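Local coordinates for uncharacterized protein (Bacteroides ovatus, PDB 3P02) that is of unknown function but combines an N-terminal beta-sandwich region of the E-set clan with a C-terminal domain built on a large, ten-stranded antiparallel beta-sheet, at residues Val27-Arg30 with Ser34-Tyr37; Ile109-Asp114 with Ala147-Ile152; Ile152-Phe157 with Lys305-Gln310. One frame throughout, in Å; residues are numbered along the deposited sequence. Where two conformers were deposited one is given.

Contact 1: Val27-Arg30 with Ser34-Tyr37; sequences VHVR and SAKY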
loop_
_atom_site.group_PDB
_atom_site.type_symbol
_atom_site.label_atom_id
_atom_site.label_comp_id
_atom_site.label_asym_id
_atom_site.label_seq_id
_atom_site.Cartn_x
_atom_site.Cartn_y
_atom_site.Cartn_z
ATOM N N VAL A 27 -3.503 4.035 5.711
ATOM C CA VAL A 27 -4.697 3.352 6.215
ATOM C C VAL A 27 -4.587 1.916 5.747
ATOM O O VAL A 27 -4.653 1.653 4.551
ATOM C CB VAL A 27 -5.997 4.051 5.708
ATOM C CG1 VAL A 27 -7.233 3.260 6.140
ATOM C CG2 VAL A 27 -6.086 5.490 6.245
ATOM N N HIS A 28 -4.403 0.984 6.683
ATOM C CA HIS A 28 -4.170 -0.408 6.326
ATOM C C HIS A 28 -5.479 -1.143 6.106
ATOM O O HIS A 28 -6.286 -1.269 7.027
ATOM C CB HIS A 28 -3.355 -1.077 7.438
ATOM C CG HIS A 28 -2.059 -0.392 7.707
ATOM N ND1 HIS A 28 -1.578 -0.257 8.992
ATOM C CD2 HIS A 28 -1.190 0.195 6.846
ATOM C CE1 HIS A 28 -0.427 0.377 8.871
ATOM N NE2 HIS A 28 -0.161 0.681 7.597
ATOM N N VAL A 29 -5.690 -1.634 4.876
ATOM C CA VAL A 29 -6.959 -2.262 4.506
ATOM C C VAL A 29 -6.742 -3.705 4.038
ATOM O O VAL A 29 -6.142 -3.925 2.977
ATOM C CB VAL A 29 -7.726 -1.438 3.419
ATOM C CG1 VAL A 29 -9.091 -2.090 3.124
ATOM C CG2 VAL A 29 -7.917 0.036 3.859
ATOM N N ARG A 30 -7.323 -4.674 4.771
ATOM C CA ARG A 30 -7.223 -6.074 4.338
ATOM C C ARG A 30 -8.121 -6.375 3.153
ATOM O O ARG A 30 -9.316 -6.073 3.198
ATOM C CB ARG A 30 -7.558 -7.059 5.468
ATOM C CG ARG A 30 -7.344 -8.501 4.979
ATOM C CD ARG A 30 -7.605 -9.524 6.030
ATOM N NE ARG A 30 -6.480 -9.684 6.953
ATOM C CZ ARG A 30 -5.433 -10.482 6.764
ATOM N NH1 ARG A 30 -5.246 -11.082 5.590
ATOM N NH2 ARG A 30 -4.515 -10.607 7.707
ATOM N N SER A 34 -13.856 -9.242 0.504
ATOM C CA SER A 34 -14.030 -7.846 0.112
ATOM C C SER A 34 -12.882 -7.060 0.732
ATOM O O SER A 34 -12.223 -7.571 1.640
ATOM C CB SER A 34 -15.390 -7.313 0.576
ATOM O OG SER A 34 -15.471 -7.223 1.991
ATOM N N ALA A 35 -12.653 -5.833 0.275
ATOM C CA ALA A 35 -11.595 -4.992 0.829
ATOM C C ALA A 35 -12.251 -3.789 1.535
ATOM O O ALA A 35 -12.181 -2.647 1.067
ATOM C CB ALA A 35 -10.657 -4.561 -0.281
ATOM N N LYS A 36 -12.944 -4.074 2.644
ATOM C CA LYS A 36 -13.666 -3.062 3.408
ATOM C C LYS A 36 -13.041 -2.787 4.772
ATOM O O LYS A 36 -12.659 -3.712 5.500
ATOM C CB LYS A 36 -15.117 -3.489 3.617
ATOM C CG LYS A 36 -15.936 -3.483 2.343
ATOM C CD LYS A 36 -17.410 -3.743 2.686
ATOM C CE LYS A 36 -18.282 -3.834 1.455
ATOM N NZ LYS A 36 -18.056 -5.090 0.687
ATOM N N TYR A 37 -12.958 -1.499 5.128
ATOM C CA TYR A 37 -12.421 -1.061 6.404
ATOM C C TYR A 37 -12.949 0.337 6.720
ATOM O O TYR A 37 -12.947 1.211 5.839
ATOM C CB TYR A 37 -10.884 -1.050 6.381
ATOM C CG TYR A 37 -10.248 -0.620 7.686
ATOM C CD1 TYR A 37 -10.358 -1.405 8.833
ATOM C CD2 TYR A 37 -9.500 0.549 7.767
ATOM C CE1 TYR A 37 -9.775 -1.016 10.039
ATOM C CE2 TYR A 37 -8.907 0.949 8.970
ATOM C CZ TYR A 37 -9.039 0.153 10.100
ATOM O OH TYR A 37 -8.487 0.540 11.303
HETATM O O HOH W 1 -11.333 -6.362 4.883
#
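Tyr-37 meets Val-27, His-28 and Val-29 through its ring and its CB, and most of the apolar contact runs through this residue. The ring lies with one face beneath the backbone carbonyl of His-28, whose O stands 3.8 Å from CD2 of Tyr-37, offset toward the rim. Val-27 comes to the ring edge, near its plane, with CG1 3.9 Å from CD2 of Tyr-37. Val-29 straddles the base of the same side chain: both its methyls approach CB of Tyr-37, CG1 at 3.9 Å. With CG of Tyr-37 anti to the backbone N (chi1 -179°), the ring slants back toward Val-27, beneath the carbonyl of His-28. Beta-branched valines suit this place, since their short, stiff side chains fill the space between two backbones without reaching past it.

Polar contact is made by the backbone. Ala-35 sends its CA-H toward O of Arg-30, with CA 3.5 Å from that oxygen and an angle of 160° at the hydrogen; a small side chain here probably helps the backbones approach. A water then ties the segments together, donating to O of Arg-30 at 2.6 Å and to O of Lys-36 at 3.0 Å, so one molecule serves two carbonyls.

The two segments run in roughly opposite directions, 149° apart, yet belong to different sheets: strand 25-30 pairs in parallel with 146-154, whereas 36-45 pairs with 104-112. The contact therefore closes a short connection between the two layers of a beta-sandwich, with Val-27 touching Phe-111 and Val-29 touching Leu-113 between the layers.

Contact 2: Ile109-Asp114 with Ala147-Ile152; sequences IEFSLD and AVLRPI. With EDO (1,2-ethanediol), chain G.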
loop_
_atom_site.group_PDB
_atom_site.type_symbol
_atom_site.label_atom_id
_atom_site.label_comp_id
_atom_site.label_asym_id
_atom_site.label_seq_id
_atom_site.Cartn_x
_atom_site.Cartn_y
_atom_site.Cartn_z
ATOM N N ILE A 109 -14.409 7.023 8.047
ATOM C CA ILE A 109 -14.308 6.911 6.596
ATOM C C ILE A 109 -14.404 5.443 6.227
ATOM O O ILE A 109 -13.505 4.673 6.575
ATOM C CB ILE A 109 -13.021 7.551 6.021
ATOM C CG1 ILE A 109 -12.901 9.033 6.473
ATOM C CG2 ILE A 109 -13.014 7.434 4.482
ATOM C CD1 ILE A 109 -11.625 9.413 6.991
ATOM N N GLU A 110 -15.474 5.068 5.501
ATOM C CA GLU A 110 -15.646 3.686 5.072
ATOM C C GLU A 110 -14.969 3.485 3.738
ATOM O O GLU A 110 -15.381 4.081 2.745
ATOM C CB GLU A 110 -17.128 3.320 4.984
ATOM C CG GLU A 110 -17.799 3.281 6.357
ATOM C CD GLU A 110 -19.258 2.860 6.398
ATOM O OE1 GLU A 110 -19.859 2.662 5.316
ATOM O OE2 GLU A 110 -19.802 2.723 7.520
ATOM N N PHE A 111 -13.889 2.722 3.723
ATOM C CA PHE A 111 -13.213 2.386 2.474
ATOM C C PHE A 111 -13.790 1.090 1.915
ATOM O O PHE A 111 -13.998 0.132 2.683
ATOM C CB PHE A 111 -11.712 2.208 2.718
ATOM C CG PHE A 111 -11.023 3.529 2.991
ATOM C CD1 PHE A 111 -10.696 4.388 1.945
ATOM C CD2 PHE A 111 -10.758 3.939 4.293
ATOM C CE1 PHE A 111 -10.027 5.588 2.183
ATOM C CE2 PHE A 111 -10.110 5.156 4.535
ATOM C CZ PHE A 111 -9.766 5.978 3.477
ATOM N N SER A 112 -14.019 1.052 0.591
ATOM C CA SER A 112 -14.515 -0.130 -0.133
ATOM C C SER A 112 -13.637 -0.246 -1.351
ATOM O O SER A 112 -13.874 0.433 -2.350
ATOM C CB SER A 112 -15.990 0.042 -0.489
ATOM O OG SER A 112 -16.780 0.118 0.686
ATOM N N LEU A 113 -12.523 -1.002 -1.228
ATOM C CA LEU A 113 -11.492 -0.997 -2.266
ATOM C C LEU A 113 -11.426 -2.167 -3.225
ATOM O O LEU A 113 -10.421 -2.282 -3.936
ATOM C CB LEU A 113 -10.125 -0.855 -1.563
ATOM C CG LEU A 113 -10.037 0.262 -0.470
ATOM C CD1 LEU A 113 -8.645 0.337 0.093
ATOM C CD2 LEU A 113 -10.421 1.654 -1.043
ATOM N N ASP A 114 -12.492 -2.968 -3.326
ATOM C CA ASP A 114 -12.500 -4.075 -4.299
ATOM C C ASP A 114 -12.208 -3.547 -5.683
ATOM O O ASP A 114 -12.761 -2.519 -6.095
ATOM C CB ASP A 114 -13.852 -4.806 -4.275
ATOM C CG ASP A 114 -14.127 -5.475 -2.952
ATOM O OD1 ASP A 114 -13.980 -4.804 -1.901
ATOM O OD2 ASP A 114 -14.594 -6.620 -2.963
ATOM N N ALA A 147 -6.022 16.498 6.285
ATOM C CA ALA A 147 -5.387 15.184 6.410
ATOM C C ALA A 147 -5.371 14.510 5.035
ATOM O O ALA A 147 -6.317 14.688 4.244
ATOM C CB ALA A 147 -6.180 14.323 7.399
ATOM N N VAL A 148 -4.293 13.789 4.714
ATOM C CA VAL A 148 -4.233 13.078 3.437
ATOM C C VAL A 148 -4.091 11.603 3.761
ATOM O O VAL A 148 -3.086 11.213 4.364
ATOM C CB VAL A 148 -3.110 13.565 2.509
ATOM C CG1 VAL A 148 -3.153 12.773 1.194
ATOM C CG2 VAL A 148 -3.241 15.057 2.244
ATOM N N LEU A 149 -5.078 10.785 3.367
ATOM C CA LEU A 149 -5.069 9.369 3.708
ATOM C C LEU A 149 -4.701 8.526 2.514
ATOM O O LEU A 149 -5.291 8.701 1.443
ATOM C CB LEU A 149 -6.440 8.928 4.236
ATOM C CG LEU A 149 -7.042 9.787 5.358
ATOM C CD1 LEU A 149 -8.416 9.235 5.722
ATOM C CD2 LEU A 149 -6.123 9.771 6.612
ATOM N N ARG A 150 -3.740 7.605 2.707
ATOM C CA ARG A 150 -3.276 6.698 1.658
ATOM C C ARG A 150 -3.701 5.271 1.984
ATOM O O ARG A 150 -3.141 4.707 2.931
ATOM C CB ARG A 150 -1.744 6.766 1.542
ATOM C CG ARG A 150 -1.260 6.534 0.125
ATOM C CD ARG A 150 -0.025 5.686 0.048
ATOM N NE ARG A 150 -0.163 4.678 -1.001
ATOM C CZ ARG A 150 0.838 3.967 -1.494
ATOM N NH1 ARG A 150 2.077 4.155 -1.052
ATOM N NH2 ARG A 150 0.614 3.064 -2.432
ATOM N N PRO A 151 -4.652 4.636 1.240
ATOM C CA PRO A 151 -4.968 3.236 1.564
ATOM C C PRO A 151 -3.824 2.301 1.154
ATOM O O PRO A 151 -3.261 2.421 0.048
ATOM C CB PRO A 151 -6.236 2.931 0.758
ATOM C CG PRO A 151 -6.245 3.945 -0.368
ATOM C CD PRO A 151 -5.448 5.141 0.091
ATOM N N ILE A 152 -3.472 1.373 2.063
ATOM C CA ILE A 152 -2.446 0.347 1.848
ATOM C C ILE A 152 -3.155 -0.993 1.894
ATOM O O ILE A 152 -3.558 -1.400 2.980
ATOM C CB ILE A 152 -1.313 0.439 2.922
ATOM C CG1 ILE A 152 -0.664 1.840 2.956
ATOM C CG2 ILE A 152 -0.245 -0.667 2.752
ATOM C CD1 ILE A 152 -0.031 2.298 1.584
HETATM C C1 EDO G . -16.180 0.095 -4.681
HETATM O O1 EDO G . -16.554 0.535 -5.999
HETATM C C2 EDO G . -14.983 -0.842 -4.752
HETATM O O2 EDO G . -15.100 -1.629 -5.938
#
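Leu-149 and Ile-109 meet end-on through their CD1 methyls, 3.5 Å apart, tighter than usual for two carbons; chi2 of Ile-109, at 132°, is off the staggered positions, which fits a strained spot. The same CD1 of Leu-149 lies at the edge of the Phe-111 ring, near its plane, 4.2 Å from CZ. One methyl thus touches an aliphatic end and an aromatic rim, from directions about at right angles. CG2 of Ile-109 in turn sits 3.6 Å above one face of that ring, toward its rim. Further along, CD1 of Leu-113 packs 3.6 Å from CB of Pro-151; the side chains cross at about a right angle, and the compact proline ring offers a firm apolar surface.

The other side of segment 109-114 is looser. Glu-110 is exposed and takes no part, as expected where alternate strand residues face outward. Beyond the strand end lies a 1,2-ethanediol, probably from the crystallisation liquor; its O2 is modelled 2.5 Å from O of Asp-114, short for a hydrogen bond, so its exact placement is doubtful.

Strand 104-112 is paired with 36-45 in one sheet and 146-154 with 25-30 and 122-130 in the other, so these side chains pack together across a sandwich interior to which Tyr-39, Leu-124 and Leu-126 also contribute.

Contact 3: Ile152-Phe157 with Lys305-Gln310; sequences ILFNEF and KPDEDQ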
loop_
_atom_site.group_PDB
_atom_site.type_symbol
_atom_site.label_atom_id
_atom_site.label_comp_id
_atom_site.label_asym_id
_atom_site.label_seq_id
_atom_site.Cartn_x
_atom_site.Cartn_y
_atom_site.Cartn_z
ATOM N N ILE A 152 -3.472 1.373 2.063
ATOM C CA ILE A 152 -2.446 0.347 1.848
ATOM C C ILE A 152 -3.155 -0.993 1.894
ATOM O O ILE A 152 -3.558 -1.400 2.980
ATOM C CB ILE A 152 -1.313 0.439 2.922
ATOM C CG1 ILE A 152 -0.664 1.840 2.956
ATOM C CG2 ILE A 152 -0.245 -0.667 2.752
ATOM C CD1 ILE A 152 -0.031 2.298 1.584
ATOM N N LEU A 153 -3.334 -1.653 0.749
ATOM C CA LEU A 153 -3.991 -2.951 0.745
ATOM C C LEU A 153 -3.026 -4.024 1.259
ATOM O O LEU A 153 -1.814 -3.936 1.004
ATOM C CB LEU A 153 -4.400 -3.308 -0.687
ATOM C CG LEU A 153 -5.623 -2.585 -1.238
ATOM C CD1 LEU A 153 -5.645 -2.710 -2.752
ATOM C CD2 LEU A 153 -6.899 -3.117 -0.592
ATOM N N PHE A 154 -3.569 -5.058 1.922
ATOM C CA PHE A 154 -2.724 -6.178 2.299
ATOM C C PHE A 154 -3.546 -7.448 2.276
ATOM O O PHE A 154 -4.767 -7.395 2.395
ATOM C CB PHE A 154 -2.025 -5.993 3.666
ATOM C CG PHE A 154 -2.912 -6.052 4.890
ATOM C CD1 PHE A 154 -3.702 -4.964 5.248
ATOM C CD2 PHE A 154 -2.904 -7.165 5.725
ATOM C CE1 PHE A 154 -4.439 -4.972 6.432
ATOM C CE2 PHE A 154 -3.655 -7.182 6.905
ATOM C CZ PHE A 154 -4.426 -6.082 7.251
ATOM N N ASN A 155 -2.874 -8.576 2.062
ATOM C CA ASN A 155 -3.561 -9.853 2.185
ATOM C C ASN A 155 -2.540 -10.792 2.878
ATOM O O ASN A 155 -1.487 -10.323 3.316
ATOM C CB ASN A 155 -4.092 -10.354 0.831
ATOM C CG ASN A 155 -3.019 -10.606 -0.193
ATOM O OD1 ASN A 155 -1.880 -10.878 0.128
ATOM N ND2 ASN A 155 -3.384 -10.557 -1.461
ATOM N N GLU A 156 -2.834 -12.085 3.002
ATOM C CA GLU A 156 -1.921 -13.018 3.671
ATOM C C GLU A 156 -0.558 -13.103 2.985
ATOM O O GLU A 156 0.437 -13.425 3.635
ATOM C CB GLU A 156 -2.549 -14.425 3.694
ATOM C CG GLU A 156 -1.666 -15.483 4.328
ATOM C CD GLU A 156 -2.241 -16.880 4.412
ATOM O OE1 GLU A 156 -3.405 -17.089 4.002
ATOM O OE2 GLU A 156 -1.503 -17.778 4.872
ATOM N N PHE A 157 -0.512 -12.798 1.686
ATOM C CA PHE A 157 0.687 -13.013 0.860
ATOM C C PHE A 157 1.362 -11.785 0.338
ATOM O O PHE A 157 2.225 -11.910 -0.546
ATOM C CB PHE A 157 0.221 -13.820 -0.376
ATOM C CG PHE A 157 -0.680 -14.997 -0.033
ATOM C CD1 PHE A 157 -0.164 -16.127 0.589
ATOM C CD2 PHE A 157 -2.055 -14.943 -0.293
ATOM C CE1 PHE A 157 -0.999 -17.187 0.947
ATOM C CE2 PHE A 157 -2.886 -16.018 0.037
ATOM C CZ PHE A 157 -2.347 -17.140 0.639
ATOM N N LYS A 305 -2.285 -7.474 19.067
ATOM C CA LYS A 305 -2.739 -6.295 18.319
ATOM C C LYS A 305 -3.459 -6.666 17.047
ATOM O O LYS A 305 -3.027 -7.609 16.380
ATOM C CB LYS A 305 -1.525 -5.413 17.915
ATOM C CG LYS A 305 -0.748 -4.804 19.058
ATOM C CD LYS A 305 0.443 -3.979 18.543
ATOM C CE LYS A 305 1.151 -3.294 19.686
ATOM N NZ LYS A 305 2.313 -2.487 19.230
ATOM N N PRO A 306 -4.475 -5.868 16.607
ATOM C CA PRO A 306 -5.089 -6.150 15.307
ATOM C C PRO A 306 -4.050 -6.086 14.165
ATOM O O PRO A 306 -3.024 -5.366 14.256
ATOM C CB PRO A 306 -6.111 -5.005 15.139
ATOM C CG PRO A 306 -6.426 -4.585 16.531
ATOM C CD PRO A 306 -5.119 -4.693 17.253
ATOM N N ASP A 307 -4.341 -6.776 13.062
ATOM C CA ASP A 307 -3.436 -6.782 11.884
ATOM C C ASP A 307 -3.110 -5.371 11.406
ATOM O O ASP A 307 -1.961 -5.084 11.050
ATOM C CB ASP A 307 -4.076 -7.538 10.728
ATOM C CG ASP A 307 -4.256 -9.020 10.971
ATOM O OD1 ASP A 307 -3.504 -9.586 11.798
ATOM O OD2 ASP A 307 -5.129 -9.619 10.321
ATOM N N GLU A 308 -4.118 -4.475 11.415
ATOM C CA GLU A 308 -3.937 -3.114 10.896
ATOM C C GLU A 308 -3.034 -2.251 11.756
ATOM O O GLU A 308 -2.529 -1.231 11.257
ATOM C CB GLU A 308 -5.311 -2.415 10.750
ATOM C CG GLU A 308 -6.251 -3.124 9.803
ATOM C CD GLU A 308 -6.949 -4.374 10.312
ATOM O OE1 GLU A 308 -6.970 -4.608 11.546
ATOM O OE2 GLU A 308 -7.421 -5.155 9.456
ATOM N N ASP A 309 -2.816 -2.647 13.031
ATOM C CA ASP A 309 -1.988 -1.892 13.960
ATOM C C ASP A 309 -0.575 -2.441 14.034
ATOM O O ASP A 309 0.226 -1.955 14.833
ATOM C CB ASP A 309 -2.632 -1.879 15.343
ATOM C CG ASP A 309 -3.969 -1.167 15.338
ATOM O OD1 ASP A 309 -4.112 -0.172 14.588
ATOM O OD2 ASP A 309 -4.887 -1.646 16.006
ATOM N N GLN A 310 -0.251 -3.459 13.194
ATOM C CA GLN A 310 1.129 -3.994 13.223
ATOM C C GLN A 310 2.090 -2.980 12.666
ATOM O O GLN A 310 1.720 -2.208 11.774
ATOM C CB GLN A 310 1.256 -5.289 12.407
ATOM C CG GLN A 310 0.332 -6.434 12.903
ATOM C CD GLN A 310 0.680 -6.951 14.274
ATOM O OE1 GLN A 310 1.847 -7.018 14.658
ATOM N NE2 GLN A 310 -0.349 -7.281 15.076
#
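Phe-154 meets Asp-307 and Glu-308 chiefly through CZ, the far corner of its ring, in the loop that follows strand 287-302. CB of Asp-307 lies 3.8 Å from CZ and approaches the ring obliquely. An aspartate suits this spot because its single methylene can rest on the aromatic carbons while the carboxylate, its plane turned 86° from that of the ring, stays available to a charge: OD2 forms a salt bridge with NH2 of Arg-30.

A second carboxylate arrives at the ring edge. OE2 of Glu-308 lies near the ring plane, 3.8 Å from CZ of Phe-154, where it would face the weakly positive rim of the aromatic. Glu-308 gets there by folding back, its chain bent at chi2 (77°), since its CB does not itself point to the strand.

These two acidic residues lie in a single 3-10 turn, 307-309, which sets Asp-307 facing the strand and leaves Glu-308 to reach it by its bend. The turn is held by backbone bonds from N of Asp-309 to O of Pro-306, 3.0 Å, and from N of Gln-310 to O of Asp-307, 3.2 Å. Pro-306, having no N-H to offer, fits the start of such a turn.

On the other segment the chain leaves strand 146-154 through an Asx turn, in which OD1 of Asn-155 accepts from N of Phe-157 at 2.8 Å. ND2 of Asn-155 bonds to O of Thr-189. The C-terminal tryptophans also pack on Phe-154: Trp-317 meets it edge-to-face, and Trp-316 meets it with the planes at about 45°.

Strand 146-154 joins the three contacts: contacts 2 and 3 both use it and share Ile-152, while strand 25-30 of contact 1 lies beside it, N of Ile-152 being 2.8 Å from O of Val-27. Contacts 1 and 2, with centres about 8 Å apart, belong to the same sandwich; OD1 of Asp-114 lies 2.7 Å from N of Ala-35, and O of Tyr-37 lies 2.8 Å from N of Phe-111. Contact 3, about 9 Å from contact 1 centre to centre, brings the C-terminal tail onto this sandwich, where ND1 of His-28 is 2.6 Å from O of Glu-308. Contacts 2 and 3 lie about 14 Å apart, centre to centre.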